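Local coordinates for protein glycoside hydrolase family 31 (Trueperella pyogenes, PDB 5I0F) that degrades cycloalternan, a cyclic glucose oligosaccharide, by way of a covalent glycosyl-enzyme intermediate, at residues 677-682 with 723-728; 353-358 with 455-460; 22-27 with 127-132; 189-194 with 240-245; 272-277 with 646-651. One frame throughout, in Å; residues are numbered along the deposited sequence.

The five contacts grade from interior to surface. Interaction 1 is buried, joining two antiparallel strands in the C-terminal domain by backbone bonds and branched aliphatic side chains. Interactions 3 and 4 lie at the outermost strands of one six-stranded antiparallel sheet, 130-132 and 191-194, with nearest atoms about 13 Å apart; the first adds a water bridge, while the second, at the surface, adds an arginine-threonine bond. Interaction 5, partly buried, packs a helix start on the turn after helix 617-646 with no direct hydrogen bond between its segments. Interaction 2, a surface contact in the barrel domain, relies on charge, with an arginine shared by two acidic residues.

Interaction 1: 677-682 with 723-728; sequences LLINPV and IPVYRR
Y726 O is met by two groups of the facing strand: L678 N gives it a nearly straight hydrogen bond of 2.7 Å (175° at the hydrogen), and the CA-H of L677 approaches it as well. L678 O is treated likewise, accepting from Y726 N at 2.9 Å while V725 CA comes to 3.2 Å. L678 and Y726 are therefore an antiparallel hydrogen-bonded pair, flanked by the non-hydrogen-bonded pairs L677-R727 and I679-V725. A third bond, N680 N to P724 O, carries the pairing one step beyond the regular strand. P724 has no N-H to return, and its ring lies beside the N680 carbonyl, with CD 3.3 Å from N680 O.

Branched aliphatic residues suit this buried sheet. I679 and V725 run side by side on one face, I679 CD1 lying 4.0 Å from both V725 methyls, and I679 CG2 meets I723 CD1. The reach of I723 follows from its extended chain: CG1 is anti to the backbone N (chi1 172°) and CD1 continues outward to P681 CA at 3.7 Å. On the same face L677 CD2 rests against CB and CG of R727. N680 ND2 bonds T692 OG1, and N680 OD1 takes a weak bond from W690 NE1. Strands 671-673 and 698-701 flank the pair within the sheet, and helix 572-583 packs on I723, P681 and V682.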
# COMPACT_ATOMS: atom_id res chain seq x y z
N LEU A 677 -11.00 23.86 -10.18
CA LEU A 677 -12.06 22.92 -10.53
C LEU A 677 -12.56 22.15 -9.33
O LEU A 677 -11.76 21.55 -8.60
CB LEU A 677 -11.59 21.95 -11.62
CG LEU A 677 -11.14 22.55 -12.95
CD1 LEU A 677 -10.73 21.43 -13.88
CD2 LEU A 677 -12.22 23.42 -13.58
N LEU A 678 -13.87 22.17 -9.12
CA LEU A 678 -14.52 21.38 -8.10
C LEU A 678 -15.16 20.16 -8.78
O LEU A 678 -16.00 20.33 -9.68
CB LEU A 678 -15.60 22.22 -7.38
CG LEU A 678 -16.41 21.52 -6.27
CD1 LEU A 678 -15.50 20.79 -5.32
CD2 LEU A 678 -17.23 22.54 -5.49
N ILE A 679 -14.77 18.95 -8.34
CA ILE A 679 -15.22 17.71 -8.97
C ILE A 679 -16.17 16.94 -8.05
O ILE A 679 -15.92 16.85 -6.86
CB ILE A 679 -14.04 16.75 -9.27
CG1 ILE A 679 -12.78 17.50 -9.75
CG2 ILE A 679 -14.48 15.65 -10.24
CD1 ILE A 679 -12.98 18.34 -10.99
N ASN A 680 -17.20 16.34 -8.61
CA ASN A 680 -18.13 15.54 -7.83
C ASN A 680 -18.59 14.29 -8.59
O ASN A 680 -19.68 14.30 -9.21
CB ASN A 680 -19.33 16.37 -7.35
CG ASN A 680 -20.18 15.63 -6.33
OD1 ASN A 680 -19.80 14.56 -5.84
ND2 ASN A 680 -21.35 16.19 -6.02
N PRO A 681 -17.76 13.23 -8.55
CA PRO A 681 -18.08 11.97 -9.24
C PRO A 681 -19.46 11.41 -8.92
O PRO A 681 -19.92 11.51 -7.77
CB PRO A 681 -16.99 11.01 -8.72
CG PRO A 681 -15.83 11.91 -8.40
CD PRO A 681 -16.47 13.12 -7.82
N VAL A 682 -20.09 10.79 -9.91
CA VAL A 682 -21.42 10.20 -9.75
C VAL A 682 -21.20 8.74 -9.38
O VAL A 682 -20.73 7.96 -10.19
CB VAL A 682 -22.23 10.32 -11.06
CG1 VAL A 682 -23.61 9.67 -10.92
CG2 VAL A 682 -22.37 11.78 -11.43
N ILE A 723 -19.89 14.57 -15.94
CA ILE A 723 -19.54 14.42 -14.52
C ILE A 723 -19.58 15.85 -13.97
O ILE A 723 -19.01 16.73 -14.58
CB ILE A 723 -18.18 13.73 -14.27
CG1 ILE A 723 -17.82 13.80 -12.77
CG2 ILE A 723 -17.06 14.31 -15.13
CD1 ILE A 723 -16.51 13.13 -12.40
N PRO A 724 -20.27 16.08 -12.82
CA PRO A 724 -20.36 17.44 -12.31
C PRO A 724 -18.99 18.04 -11.98
O PRO A 724 -18.22 17.48 -11.18
CB PRO A 724 -21.25 17.30 -11.07
CG PRO A 724 -22.07 16.09 -11.34
CD PRO A 724 -21.16 15.17 -12.08
N VAL A 725 -18.70 19.15 -12.63
CA VAL A 725 -17.43 19.84 -12.52
C VAL A 725 -17.75 21.32 -12.59
O VAL A 725 -18.43 21.74 -13.54
CB VAL A 725 -16.44 19.47 -13.66
CG1 VAL A 725 -15.21 20.38 -13.63
CG2 VAL A 725 -16.02 18.00 -13.56
N TYR A 726 -17.26 22.08 -11.62
CA TYR A 726 -17.51 23.52 -11.54
C TYR A 726 -16.18 24.26 -11.49
O TYR A 726 -15.28 23.84 -10.77
CB TYR A 726 -18.36 23.83 -10.31
CG TYR A 726 -19.71 23.15 -10.35
CD1 TYR A 726 -19.86 21.86 -9.89
CD2 TYR A 726 -20.83 23.79 -10.91
CE1 TYR A 726 -21.09 21.22 -9.93
CE2 TYR A 726 -22.08 23.16 -10.96
CZ TYR A 726 -22.21 21.88 -10.46
OH TYR A 726 -23.41 21.20 -10.50
N ARG A 727 -16.05 25.32 -12.29
CA ARG A 727 -14.84 26.12 -12.35
C ARG A 727 -15.05 27.45 -11.65
O ARG A 727 -16.07 28.10 -11.89
CB ARG A 727 -14.43 26.39 -13.80
CG ARG A 727 -13.14 27.20 -13.97
CD ARG A 727 -13.02 27.81 -15.37
NE ARG A 727 -13.05 26.76 -16.36
CZ ARG A 727 -13.79 26.71 -17.48
NH1 ARG A 727 -14.60 27.71 -17.87
NH2 ARG A 727 -13.69 25.62 -18.24
N ARG A 728 -14.09 27.87 -10.82
CA ARG A 728 -14.19 29.18 -10.17
C ARG A 728 -14.31 30.27 -11.22
O ARG A 728 -13.63 30.23 -12.24
CB ARG A 728 -12.96 29.49 -9.33
CG ARG A 728 -12.79 28.61 -8.11
CD ARG A 728 -11.84 29.22 -7.08
NE ARG A 728 -10.55 29.63 -7.66
CZ ARG A 728 -9.54 30.15 -6.96
NH1 ARG A 728 -9.65 30.33 -5.66
NH2 ARG A 728 -8.41 30.49 -7.57

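Interaction 2: 353-358 with 455-460; sequences PHRGPD and LVEDLD
D458 OD2 and G356 N form the tight part of this contact, which joins the loop after barrel strand 326-329 to the end of helix 453-457 in the TIM-barrel domain: a hydrogen bond of 2.8 Å with 164° at the hydrogen. The donor meets the oxygen on its anti side. Glycine suits the spot because D458 CB lies 3.9 Å from G356 CA, in the direction a side chain would take. Within the loop, H354 ND1 and R355 N reach D358 OD2 from opposite faces of its carboxylate, bracing the backbone of R355. R355 folds over the D458 carboxylate, its chain bending at CD (chi2 -50°) and again at NE. NH2 bonds D458 OD1 at 3.1 Å from above the carboxylate plane, while the bonds of NE and NH2 to OD2 are weak. With the two planes 67° apart, this salt bridge is not a flat, two-pronged pair.

The outer side is looser. E457 offers OE1 to the same NH2 at 3.2 Å in a second salt bridge; its OE2 pairs with R453. R355, E457 and D458 thus form a salt-bridge network: arginine has N-H groups for both acids, and its charge probably offsets repulsion between their carboxylates.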
# COMPACT_ATOMS: atom_id res chain seq x y z
N PRO A 353 25.22 -8.93 -13.97
CA PRO A 353 24.28 -8.15 -14.81
C PRO A 353 24.47 -8.37 -16.31
O PRO A 353 25.61 -8.50 -16.75
CB PRO A 353 24.64 -6.69 -14.48
CG PRO A 353 25.29 -6.73 -13.15
CD PRO A 353 26.00 -8.06 -13.07
N HIS A 354 23.37 -8.45 -17.07
CA HIS A 354 23.41 -8.51 -18.53
C HIS A 354 23.44 -7.14 -19.19
O HIS A 354 23.02 -6.16 -18.60
CB HIS A 354 22.19 -9.27 -19.08
CG HIS A 354 22.24 -10.74 -18.84
ND1 HIS A 354 23.04 -11.58 -19.59
CD2 HIS A 354 21.63 -11.51 -17.92
CE1 HIS A 354 22.90 -12.82 -19.15
NE2 HIS A 354 22.06 -12.80 -18.13
N ARG A 355 23.94 -7.09 -20.42
CA ARG A 355 23.77 -5.95 -21.32
C ARG A 355 22.91 -6.33 -22.50
O ARG A 355 22.76 -7.51 -22.83
CB ARG A 355 25.14 -5.46 -21.85
CG ARG A 355 26.12 -4.97 -20.79
CD ARG A 355 25.54 -3.96 -19.80
NE ARG A 355 24.86 -2.81 -20.44
CZ ARG A 355 24.44 -1.72 -19.79
NH1 ARG A 355 24.63 -1.57 -18.48
NH2 ARG A 355 23.86 -0.73 -20.47
N GLY A 356 22.34 -5.31 -23.15
CA GLY A 356 21.46 -5.48 -24.31
C GLY A 356 21.96 -6.44 -25.37
O GLY A 356 21.23 -7.32 -25.80
N PRO A 357 23.23 -6.28 -25.79
CA PRO A 357 23.84 -7.20 -26.78
C PRO A 357 23.98 -8.66 -26.36
O PRO A 357 24.28 -9.50 -27.21
CB PRO A 357 25.23 -6.59 -27.01
CG PRO A 357 25.08 -5.15 -26.65
CD PRO A 357 24.09 -5.13 -25.52
N ASP A 358 23.78 -9.00 -25.08
CA ASP A 358 23.75 -10.42 -24.67
C ASP A 358 22.59 -11.22 -25.27
O ASP A 358 22.63 -12.43 -25.26
CB ASP A 358 23.63 -10.58 -23.15
CG ASP A 358 24.82 -10.02 -22.39
OD1 ASP A 358 25.88 -9.72 -22.99
OD2 ASP A 358 24.68 -9.91 -21.15
N LEU A 455 17.77 -2.55 -19.31
CA LEU A 455 16.38 -2.26 -19.73
C LEU A 455 16.20 -0.77 -20.02
O LEU A 455 15.52 -0.41 -20.96
CB LEU A 455 15.37 -2.67 -18.65
CG LEU A 455 15.34 -4.16 -18.33
CD1 LEU A 455 14.50 -4.38 -17.09
CD2 LEU A 455 14.82 -4.97 -19.54
N VAL A 456 16.81 0.06 -19.18
CA VAL A 456 16.73 1.50 -19.31
C VAL A 456 17.78 2.00 -20.32
O VAL A 456 17.45 2.76 -21.21
CB VAL A 456 16.89 2.21 -17.95
CG1 VAL A 456 16.72 3.69 -18.12
CG2 VAL A 456 15.83 1.73 -16.95
N GLU A 457 19.04 1.58 -20.18
CA GLU A 457 20.13 2.14 -20.99
C GLU A 457 20.16 1.63 -22.42
O GLU A 457 20.47 2.40 -23.32
CB GLU A 457 21.49 1.95 -20.31
CG GLU A 457 21.61 2.75 -19.03
CD GLU A 457 23.00 2.78 -18.45
OE1 GLU A 457 23.90 2.01 -18.90
OE2 GLU A 457 23.18 3.58 -17.52
N ASP A 458 19.85 0.34 -22.61
CA ASP A 458 19.93 -0.31 -23.92
C ASP A 458 18.55 -0.39 -24.58
O ASP A 458 18.41 0.03 -25.72
CB ASP A 458 20.63 -1.69 -23.83
CG ASP A 458 22.04 -1.59 -23.21
OD1 ASP A 458 22.62 -0.48 -23.29
OD2 ASP A 458 22.59 -2.59 -22.66
N LEU A 459 17.53 -0.88 -23.89
CA LEU A 459 16.18 -0.98 -24.46
C LEU A 459 15.35 0.32 -24.42
O LEU A 459 14.39 0.46 -25.18
CB LEU A 459 15.42 -2.13 -23.81
CG LEU A 459 15.98 -3.52 -24.08
CD1 LEU A 459 15.07 -4.58 -23.45
CD2 LEU A 459 16.17 -3.79 -25.56
N ASP A 460 15.74 1.26 -23.55
CA ASP A 460 15.19 2.61 -23.50
C ASP A 460 13.78 2.68 -22.87
O ASP A 460 13.00 3.55 -23.23
CB ASP A 460 15.23 3.29 -24.88
CG ASP A 460 15.17 4.82 -24.82
OD1 ASP A 460 15.68 5.42 -23.84
OD2 ASP A 460 14.61 5.42 -25.77

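Interaction 3: 22-27 with 127-132; sequences PAIPIA and TPSHWS
I26 and S129 form a single beta bridge, which ties the loop between strands 20-21 and 31-37 to the chain entering 130-132, an outermost strand of a six-stranded antiparallel sheet. Two backbone hydrogen bonds make the bridge: S129 N donates to P25 O and A27 N to S129 O, each 2.9 Å long. The CA-H of I26 also faces S129 O. P25 gives only its carbonyl to the bridge, so the missing N-H of proline costs nothing there. The touching parts run 75° apart, so the pairing does not extend into a longer strand pair.

Apolar contacts are modest. A27 CB meets P128 CB at 4.1 Å, small side chains that are compatible with the close backbones. I26 CD1 makes a looser van der Waals approach to the indole of W131, oblique to it and 4.3 Å from NE1; W131 also has a cation-pi partner in K164.

Water supplies the remaining polar link. A single molecule donates to both P25 O and T127 O, the latter at 2.7 Å, and accepts from the hydroxyl of S129. That hydroxyl lies beside the backbone N (chi1 -69°), with OG 2.8 Å from the water and 3.7 Å from I24 CG2.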
# COMPACT_ATOMS: atom_id res chain seq x y z
N PRO A 22 -1.37 -12.30 24.28
CA PRO A 22 -0.59 -11.35 23.48
C PRO A 22 0.88 -11.72 23.35
O PRO A 22 1.43 -12.41 24.20
CB PRO A 22 -0.75 -10.02 24.24
CG PRO A 22 -1.16 -10.39 25.62
CD PRO A 22 -1.93 -11.67 25.50
N ALA A 23 1.50 -11.26 22.26
CA ALA A 23 2.88 -11.63 21.94
C ALA A 23 3.85 -11.05 22.95
O ALA A 23 4.89 -11.65 23.16
CB ALA A 23 3.26 -11.18 20.53
N ILE A 24 3.52 -9.88 23.50
CA ILE A 24 4.20 -9.27 24.67
C ILE A 24 3.25 -9.48 25.87
O ILE A 24 2.26 -8.75 26.01
CB ILE A 24 4.47 -7.76 24.45
CG1 ILE A 24 5.36 -7.51 23.22
CG2 ILE A 24 5.07 -7.11 25.71
CD1 ILE A 24 6.74 -8.15 23.28
N PRO A 25 3.53 -10.51 26.72
CA PRO A 25 2.62 -10.82 27.82
C PRO A 25 2.44 -9.67 28.82
O PRO A 25 3.41 -8.98 29.16
CB PRO A 25 3.28 -12.03 28.48
CG PRO A 25 4.10 -12.65 27.40
CD PRO A 25 4.62 -11.49 26.62
N ILE A 26 1.19 -9.46 29.27
CA ILE A 26 0.85 -8.41 30.21
C ILE A 26 0.35 -9.06 31.50
O ILE A 26 -0.59 -9.86 31.48
CB ILE A 26 -0.19 -7.42 29.61
CG1 ILE A 26 0.45 -6.70 28.41
CG2 ILE A 26 -0.65 -6.40 30.65
CD1 ILE A 26 -0.44 -5.67 27.74
N ALA A 27 1.00 -8.73 32.62
CA ALA A 27 0.61 -9.23 33.94
C ALA A 27 -0.85 -8.90 34.25
O ALA A 27 -1.33 -7.81 33.91
CB ALA A 27 1.50 -8.63 35.02
N THR A 127 8.56 -12.89 30.60
CA THR A 127 8.81 -11.68 31.38
C THR A 127 7.61 -10.75 31.22
O THR A 127 7.59 -9.92 30.31
CB THR A 127 10.08 -10.96 30.95
OG1 THR A 127 10.02 -10.66 29.56
CG2 THR A 127 11.30 -11.82 31.21
N PRO A 128 6.60 -10.91 32.08
CA PRO A 128 5.40 -10.11 31.98
C PRO A 128 5.66 -8.61 32.11
O PRO A 128 6.57 -8.18 32.83
CB PRO A 128 4.53 -10.60 33.13
CG PRO A 128 5.03 -11.95 33.45
CD PRO A 128 6.51 -11.90 33.16
N SER A 129 4.85 -7.84 31.38
CA SER A 129 4.91 -6.41 31.36
C SER A 129 3.74 -5.80 32.12
O SER A 129 2.72 -6.45 32.36
CB SER A 129 4.87 -5.91 29.90
OG SER A 129 6.06 -6.24 29.20
N HIS A 130 3.91 -4.54 32.53
CA HIS A 130 2.85 -3.75 33.14
C HIS A 130 2.99 -2.30 32.68
O HIS A 130 4.07 -1.87 32.27
CB HIS A 130 2.86 -3.86 34.67
CG HIS A 130 4.04 -3.21 35.33
ND1 HIS A 130 5.26 -3.83 35.45
CD2 HIS A 130 4.17 -2.01 35.94
CE1 HIS A 130 6.10 -3.04 36.08
NE2 HIS A 130 5.46 -1.93 36.40
N TRP A 131 1.89 -1.57 32.76
CA TRP A 131 1.87 -0.15 32.38
C TRP A 131 2.31 0.70 33.56
O TRP A 131 1.79 0.57 34.66
CB TRP A 131 0.49 0.28 31.88
CG TRP A 131 0.10 -0.31 30.57
CD1 TRP A 131 -0.76 -1.35 30.36
CD2 TRP A 131 0.56 0.09 29.27
NE1 TRP A 131 -0.87 -1.62 29.03
CE2 TRP A 131 -0.07 -0.76 28.33
CE3 TRP A 131 1.43 1.08 28.80
CZ2 TRP A 131 0.14 -0.64 26.94
CZ3 TRP A 131 1.64 1.20 27.42
CH2 TRP A 131 0.99 0.34 26.51
N SER A 132 3.30 1.57 33.32
CA SER A 132 3.86 2.42 34.37
C SER A 132 3.73 3.89 33.99
O SER A 132 4.06 4.28 32.86
CB SER A 132 5.34 2.09 34.58
OG SER A 132 5.92 2.95 35.55
O HOH W 1 6.04 -8.89 28.34

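Interaction 4: 189-194 with 240-245; sequences GLRLDS and VAATVS
G189 and L190 share V240 as their backbone partner: G189 N donates to V240 O at 2.8 Å, and V240 N returns a bond to L190 O at 2.9 Å. Both bonds are close to straight. Two residues on one side thus face a single residue on the other, and G189 has the positive phi (96°) that goes with such a step, a backbone shape easiest for a residue with no side chain.

Beside this pairing, A242 CB comes within 3.4 Å of G189 O and also sits over one face of the R191 guanidinium, 3.7 Å above its centre. A small methyl lets that flat group lie close. At the edge of the same guanidinium, and almost in its plane, NH2 donates to T243 OG1 at 3.1 Å. R191 gets there by an extended chain from CG to NE, crossing T243 at about a right angle. L192 CD2 packs on V240 CG2 at 3.7 Å, with L192 CG in the crowded position between the backbone N and the carbonyl carbon (chi1 63°).

In the second shell, D239 grips these groups: its carboxylate forms a salt bridge with R191 NE and bonds T243 OG1 and A242 N. This acid thus ties the arginine to the turn, and its charge would favour the positive guanidinium. V240 also touches V175 and F178 of strand 174-179, and L192 touches F178. With its positive-phi glycine and two bonds to one residue, the arrangement fits a G1 beta bulge, here where outermost strand 191-194 begins its antiparallel pairing with strand 236-240.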
# COMPACT_ATOMS: atom_id res chain seq x y z
N GLY A 189 -13.57 9.30 15.46
CA GLY A 189 -14.47 8.21 15.82
C GLY A 189 -13.96 6.80 15.56
O GLY A 189 -14.58 5.83 15.99
N LEU A 190 -12.83 6.68 14.85
CA LEU A 190 -12.30 5.40 14.43
C LEU A 190 -11.07 5.03 15.25
O LEU A 190 -10.37 5.91 15.80
CB LEU A 190 -11.90 5.43 12.94
CG LEU A 190 -12.99 5.76 11.91
CD1 LEU A 190 -12.42 5.66 10.48
CD2 LEU A 190 -14.21 4.87 12.08
N ARG A 191 -10.83 3.73 15.35
CA ARG A 191 -9.57 3.18 15.83
C ARG A 191 -8.87 2.57 14.61
O ARG A 191 -9.48 1.82 13.85
CB ARG A 191 -9.77 2.11 16.89
CG ARG A 191 -10.57 2.58 18.10
CD ARG A 191 -10.79 1.47 19.14
NE ARG A 191 -11.66 1.99 20.20
CZ ARG A 191 -13.00 2.03 20.18
NH1 ARG A 191 -13.71 1.51 19.17
NH2 ARG A 191 -13.65 2.58 21.22
N LEU A 192 -7.60 2.89 14.45
CA LEU A 192 -6.83 2.40 13.30
C LEU A 192 -5.37 2.21 13.67
O LEU A 192 -5.00 2.34 14.82
CB LEU A 192 -6.99 3.37 12.13
CG LEU A 192 -6.44 4.76 12.41
CD1 LEU A 192 -5.70 5.28 11.21
CD2 LEU A 192 -7.52 5.74 12.81
N ASP A 193 -4.54 1.87 12.70
CA ASP A 193 -3.11 1.78 12.93
C ASP A 193 -2.37 2.13 11.64
O ASP A 193 -3.01 2.37 10.61
CB ASP A 193 -2.72 0.39 13.54
CG ASP A 193 -2.79 -0.78 12.54
OD1 ASP A 193 -3.42 -0.70 11.46
OD2 ASP A 193 -2.17 -1.84 12.85
N SER A 194 -1.05 2.26 11.74
CA SER A 194 -0.19 2.56 10.62
C SER A 194 0.91 1.51 10.53
O SER A 194 1.97 1.64 11.20
CB SER A 194 0.37 3.99 10.72
OG SER A 194 -0.70 4.90 10.39
N VAL A 240 -9.01 7.59 17.75
CA VAL A 240 -9.21 8.98 17.37
C VAL A 240 -10.52 9.45 17.98
O VAL A 240 -11.54 9.60 17.30
CB VAL A 240 -9.17 9.20 15.86
CG1 VAL A 240 -9.14 10.70 15.55
CG2 VAL A 240 -7.95 8.51 15.25
N ALA A 241 -10.47 9.67 19.29
CA ALA A 241 -11.64 10.11 20.03
C ALA A 241 -12.83 9.15 19.92
O ALA A 241 -13.99 9.59 19.83
CB ALA A 241 -12.04 11.54 19.62
N ALA A 242 -12.53 7.84 19.91
CA ALA A 242 -13.56 6.81 19.88
C ALA A 242 -13.87 6.42 21.32
O ALA A 242 -15.00 6.53 21.75
CB ALA A 242 -13.08 5.59 19.08
N THR A 243 -12.84 6.04 22.10
CA THR A 243 -13.04 5.65 23.50
C THR A 243 -13.28 6.83 24.46
O THR A 243 -14.19 6.77 25.30
CB THR A 243 -11.84 4.86 24.03
OG1 THR A 243 -11.55 3.80 23.12
CG2 THR A 243 -12.12 4.26 25.43
N VAL A 244 -12.43 7.85 24.37
CA VAL A 244 -12.61 9.09 25.13
C VAL A 244 -12.87 10.18 24.08
O VAL A 244 -12.02 10.44 23.23
CB VAL A 244 -11.35 9.40 25.97
CG1 VAL A 244 -11.51 10.69 26.74
CG2 VAL A 244 -11.03 8.24 26.92
N SER A 245 -14.04 10.81 24.15
CA SER A 245 -14.55 11.58 23.02
C SER A 245 -13.82 12.89 22.70
O SER A 245 -14.12 13.51 21.68
CB SER A 245 -16.06 11.82 23.19
OG SER A 245 -16.31 12.65 24.27

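Interaction 5: 272-277 with 646-651; sequences SPTDVL and TGKPLM
The first turn of helix 273-284 packs through T274 and L277 on the turn that follows helix 617-646. T274 uses both branches: CG2 lies 3.5 Å from T646 O, while OG1, beside the backbone N (chi1 -64°), lies against the aliphatic part of K648, 3.3 Å from CE and 3.5 Å from CG. The lysine chain is extended beyond CG and crosses the threonine obliquely, passing it to carry NZ to a salt bridge with D657. L277 CD2 touches G647 O at 3.3 Å and P649 CD at 3.9 Å; a branched apolar residue suits this buried site, where Y656 of helix 655-658 touches both L277 and P649.

No hydrogen bond joins the two segments directly. N278, next in the helix, bridges them with ND2, which bonds both T646 O and T274 O. Each side is also held from within. G647 turns the chain with a positive phi of 87°, well suited to glycine, and K648 N bonds back to T646 OG1, an ST turn. At the helix start, D275 N donates to S272 OG and S272 N to D275 OD2. This capping box, the classic N-terminal cap, closes the helix start, while T274 and L277 meet the glycine turn that ends helix 617-646.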
# COMPACT_ATOMS: atom_id res chain seq x y z
N SER A 272 -2.62 27.53 8.96
CA SER A 272 -3.62 27.11 7.97
C SER A 272 -3.44 25.60 7.71
O SER A 272 -2.38 25.04 8.03
CB SER A 272 -3.42 27.88 6.67
OG SER A 272 -2.22 27.46 6.05
N PRO A 273 -4.45 24.93 7.13
CA PRO A 273 -4.22 23.52 6.75
C PRO A 273 -2.98 23.30 5.86
O PRO A 273 -2.21 22.35 6.06
CB PRO A 273 -5.51 23.15 6.01
CG PRO A 273 -6.55 24.04 6.64
CD PRO A 273 -5.84 25.35 6.87
N THR A 274 -2.75 24.24 4.95
CA THR A 274 -1.58 24.20 4.06
C THR A 274 -0.26 24.33 4.83
O THR A 274 0.70 23.59 4.54
CB THR A 274 -1.73 25.26 2.96
OG1 THR A 274 -2.86 24.91 2.14
CG2 THR A 274 -0.50 25.31 2.08
N ASP A 275 -0.21 25.22 5.82
CA ASP A 275 0.96 25.37 6.72
C ASP A 275 1.32 24.02 7.36
O ASP A 275 2.48 23.64 7.45
CB ASP A 275 0.71 26.39 7.85
CG ASP A 275 0.59 27.84 7.36
OD1 ASP A 275 1.15 28.19 6.30
OD2 ASP A 275 -0.06 28.65 8.06
N VAL A 276 0.30 23.31 7.83
CA VAL A 276 0.50 22.03 8.53
C VAL A 276 1.07 20.97 7.60
O VAL A 276 2.09 20.30 7.92
CB VAL A 276 -0.80 21.53 9.18
CG1 VAL A 276 -0.63 20.12 9.74
CG2 VAL A 276 -1.23 22.50 10.27
N LEU A 277 0.43 20.80 6.44
CA LEU A 277 0.93 19.83 5.47
C LEU A 277 2.35 20.18 5.04
O LEU A 277 3.20 19.28 4.99
CB LEU A 277 -0.02 19.65 4.28
CG LEU A 277 0.40 18.66 3.18
CD1 LEU A 277 0.59 17.24 3.71
CD2 LEU A 277 -0.65 18.68 2.08
N THR A 646 3.47 25.37 -3.46
CA THR A 646 2.59 25.67 -2.32
C THR A 646 2.54 24.58 -1.26
O THR A 646 2.22 24.86 -0.11
CB THR A 646 1.15 25.93 -2.78
OG1 THR A 646 0.59 24.71 -3.30
CG2 THR A 646 1.10 27.05 -3.82
N GLY A 647 2.79 23.33 -1.65
CA GLY A 647 2.64 22.18 -0.76
C GLY A 647 1.23 21.59 -0.72
O GLY A 647 1.01 20.58 -0.06
N LYS A 648 0.28 22.20 -1.43
CA LYS A 648 -1.06 21.66 -1.52
C LYS A 648 -1.16 20.38 -2.40
O LYS A 648 -0.35 20.16 -3.31
CB LYS A 648 -2.01 22.71 -2.07
CG LYS A 648 -2.19 23.90 -1.15
CD LYS A 648 -3.32 24.77 -1.67
CE LYS A 648 -3.42 26.07 -0.93
NZ LYS A 648 -4.47 26.88 -1.58
N PRO A 649 -2.16 19.53 -2.13
CA PRO A 649 -2.45 18.42 -3.02
C PRO A 649 -3.00 18.88 -4.37
O PRO A 649 -3.48 20.00 -4.49
CB PRO A 649 -3.55 17.65 -2.28
CG PRO A 649 -3.58 18.18 -0.90
CD PRO A 649 -3.03 19.56 -0.94
N LEU A 650 -2.93 18.02 -5.38
CA LEU A 650 -3.60 18.26 -6.66
C LEU A 650 -5.03 17.74 -6.52
O LEU A 650 -5.97 18.46 -6.77
CB LEU A 650 -2.87 17.58 -7.81
CG LEU A 650 -3.46 17.74 -9.21
CD1 LEU A 650 -3.38 19.20 -9.65
CD2 LEU A 650 -2.70 16.86 -10.19
N MET A 651 -5.18 16.49 -6.10
CA MET A 651 -6.48 15.93 -5.72
C MET A 651 -6.72 16.28 -4.27
O MET A 651 -6.14 15.68 -3.37
CB MET A 651 -6.50 14.41 -5.95
CG MET A 651 -7.83 13.75 -5.66
SD MET A 651 -7.82 12.06 -6.29
CE MET A 651 -9.52 11.57 -5.99